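Local coordinates for protein geranyltranstransferase (Enterococcus faecalis, PDB 3P8L) that probably condenses isopentenyl diphosphate with geranyl diphosphate to make farnesyl diphosphate and diphosphate, with magnesium as cofactor, at residues 27-32 / 40-45. Residues are numbered along the deposited sequence; the frame is centred on the assembly and turned at random.
Sequences DFIAEY and EAMLYS
Ile29 meets Leu43 and Met42 across the two helices, and the contact is a compact example of how one branched residue can join neighbouring helices without a polar bond. Along the first helix, Phe28 turns to another neighbour: its side chain packs on Met82 of helix 71-92 and Gln130 of helix 114-133. One residue on, the CB of Ile29 points toward helix 36-47, and its CG2 methyl does the touching. That methyl lies opposite the backbone N across the CA–CB bond, which carries it out to the partner helix. There Ile29 CG2 sits 3.7 Å from Leu43 CD2 and equally close to Leu43 CG, the two side chains lying alongside and running antiparallel. Leu43 starts out less directly, but its CD2 branch swings nearer and also approaches Ile29 CB, at 4.1 Å. Met42 adds its CB, 4.3 Å from Ile29 CG2, in looser van der Waals contact. Ile29 is modelled in two conformations, and these contacts, which describe one, are less certain in detail. Ile29 and Met42 are buried, Leu43 partly exposed, and no hydrogen bond crosses between 27-32 and 40-45. Ala30 follows, its carbonyl weakly hydrogen-bonded to Lys39. Tyr32 then leaves helical geometry, one face of its ring lying over CE2 of Phe28, 3.6 Å from the plane. Outside the pair, Ile29 also packs on Met82, while Met42 touches Ala120 of helix 114-133 and Asn155 of the second subunit. The arrangement is apolar packing between consecutive helices joined by a short connection, a helical hairpin near the N-terminus of the all-helical isoprenoid synthase fold.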
loop_
_atom_site.group_PDB
_atom_site.type_symbol
_atom_site.label_atom_id
_atom_site.label_comp_id
_atom_site.label_asym_id
_atom_site.label_seq_id
_atom_site.Cartn_x
_atom_site.Cartn_y
_atom_site.Cartn_z
ATOM N N ASP A 27 10.259 11.946 9.683
ATOM C CA ASP A 27 9.940 11.555 11.057
ATOM C C ASP A 27 9.144 10.277 11.051
ATOM O O ASP A 27 9.409 9.425 11.870
ATOM C CB ASP A 27 9.102 12.602 11.813
ATOM C CG ASP A 27 9.877 13.883 12.116
ATOM O OD1 ASP A 27 11.096 13.912 11.937
ATOM O OD2 ASP A 27 9.258 14.880 12.529
ATOM N N PHE A 28 8.165 10.164 10.141
ATOM C CA PHE A 28 7.337 8.970 10.072
ATOM C C PHE A 28 8.156 7.728 9.747
ATOM O O PHE A 28 7.960 6.698 10.384
ATOM C CB PHE A 28 6.148 9.087 9.095
ATOM C CG PHE A 28 5.207 7.944 9.199
ATOM C CD1 PHE A 28 5.231 6.907 8.268
ATOM C CD2 PHE A 28 4.340 7.856 10.275
ATOM C CE1 PHE A 28 4.390 5.823 8.399
ATOM C CE2 PHE A 28 3.480 6.766 10.414
ATOM C CZ PHE A 28 3.511 5.750 9.471
ATOM N N ILE A 29 9.077 7.846 8.795
ATOM C CA ILE A 29 9.920 6.710 8.405
ATOM C C ILE A 29 10.889 6.337 9.536
ATOM O O ILE A 29 11.042 5.165 9.863
ATOM C CB ILE A 29 10.657 6.950 7.055
ATOM C CG1 ILE A 29 9.777 6.528 5.883
ATOM C CG2 ILE A 29 11.922 6.115 6.946
ATOM C CD1 ILE A 29 8.899 7.603 5.334
ATOM N N ALA A 30 11.513 7.337 10.159
ATOM C CA ALA A 30 12.473 7.093 11.250
ATOM C C ALA A 30 11.805 6.464 12.473
ATOM O O ALA A 30 12.374 5.593 13.111
ATOM C CB ALA A 30 13.188 8.396 11.640
ATOM N N GLU A 31 10.580 6.882 12.770
ATOM C CA GLU A 31 9.909 6.416 13.970
ATOM C C GLU A 31 9.123 5.102 13.793
ATOM O O GLU A 31 9.021 4.340 14.730
ATOM C CB GLU A 31 9.019 7.520 14.547
ATOM C CG GLU A 31 9.817 8.719 15.127
ATOM C CD GLU A 31 9.008 10.030 15.214
ATOM O OE1 GLU A 31 7.761 9.984 15.314
ATOM O OE2 GLU A 31 9.629 11.116 15.188
ATOM N N TYR A 32 8.581 4.830 12.605
ATOM C CA TYR A 32 7.719 3.655 12.421
ATOM C C TYR A 32 8.374 2.591 11.531
ATOM O O TYR A 32 7.692 1.865 10.812
ATOM C CB TYR A 32 6.362 4.057 11.837
ATOM C CG TYR A 32 5.420 4.761 12.802
ATOM C CD1 TYR A 32 5.666 6.077 13.237
ATOM C CD2 TYR A 32 4.270 4.117 13.266
ATOM C CE1 TYR A 32 4.810 6.711 14.120
ATOM C CE2 TYR A 32 3.404 4.746 14.159
ATOM C CZ TYR A 32 3.675 6.037 14.576
ATOM O OH TYR A 32 2.809 6.658 15.439
ATOM N N GLU A 40 16.932 3.270 6.210
ATOM C CA GLU A 40 17.927 4.067 5.470
ATOM C C GLU A 40 17.707 4.085 3.968
ATOM O O GLU A 40 17.951 5.087 3.303
ATOM C CB GLU A 40 19.339 3.553 5.753
ATOM C CG GLU A 40 19.886 4.045 7.063
ATOM C CD GLU A 40 21.150 3.304 7.452
ATOM O OE1 GLU A 40 21.996 3.109 6.554
ATOM O OE2 GLU A 40 21.285 2.899 8.630
ATOM N N ALA A 41 17.234 2.974 3.440
ATOM C CA ALA A 41 16.998 2.888 2.012
ATOM C C ALA A 41 15.790 3.745 1.600
ATOM O O ALA A 41 15.834 4.454 0.578
ATOM C CB ALA A 41 16.823 1.447 1.611
ATOM N N MET A 42 14.750 3.732 2.432
ATOM C CA MET A 42 13.585 4.598 2.210
ATOM C C MET A 42 13.980 6.067 2.346
ATOM O O MET A 42 13.620 6.885 1.503
ATOM C CB MET A 42 12.420 4.214 3.154
ATOM C CG MET A 42 11.806 2.842 2.828
ATOM S SD MET A 42 10.396 2.182 3.782
ATOM C CE MET A 42 11.146 2.206 5.388
ATOM N N LEU A 43 14.725 6.401 3.403
ATOM C CA LEU A 43 15.187 7.780 3.605
ATOM C C LEU A 43 16.107 8.226 2.470
ATOM O O LEU A 43 16.098 9.384 2.085
ATOM C CB LEU A 43 15.907 7.946 4.947
ATOM C CG LEU A 43 15.137 7.919 6.271
ATOM C CD1 LEU A 43 16.099 7.970 7.476
ATOM C CD2 LEU A 43 14.136 9.074 6.362
ATOM N N TYR A 44 16.909 7.309 1.925
ATOM C CA TYR A 44 17.755 7.678 0.797
ATOM C C TYR A 44 16.923 8.266 -0.347
ATOM O O TYR A 44 17.224 9.362 -0.846
ATOM C CB TYR A 44 18.575 6.487 0.286
ATOM C CG TYR A 44 19.327 6.814 -0.988
ATOM C CD1 TYR A 44 20.509 7.555 -0.941
ATOM C CD2 TYR A 44 18.879 6.360 -2.221
ATOM C CE1 TYR A 44 21.222 7.860 -2.105
ATOM C CE2 TYR A 44 19.566 6.677 -3.406
ATOM C CZ TYR A 44 20.745 7.436 -3.326
ATOM O OH TYR A 44 21.460 7.754 -4.457
ATOM N N SER A 45 15.866 7.558 -0.728
ATOM C CA SER A 45 15.062 7.950 -1.875
ATOM C C SER A 45 14.218 9.196 -1.613
ATOM O O SER A 45 13.938 9.947 -2.539
ATOM C CB SER A 45 14.167 6.804 -2.318
ATOM O OG SER A 45 14.929 5.764 -2.905
#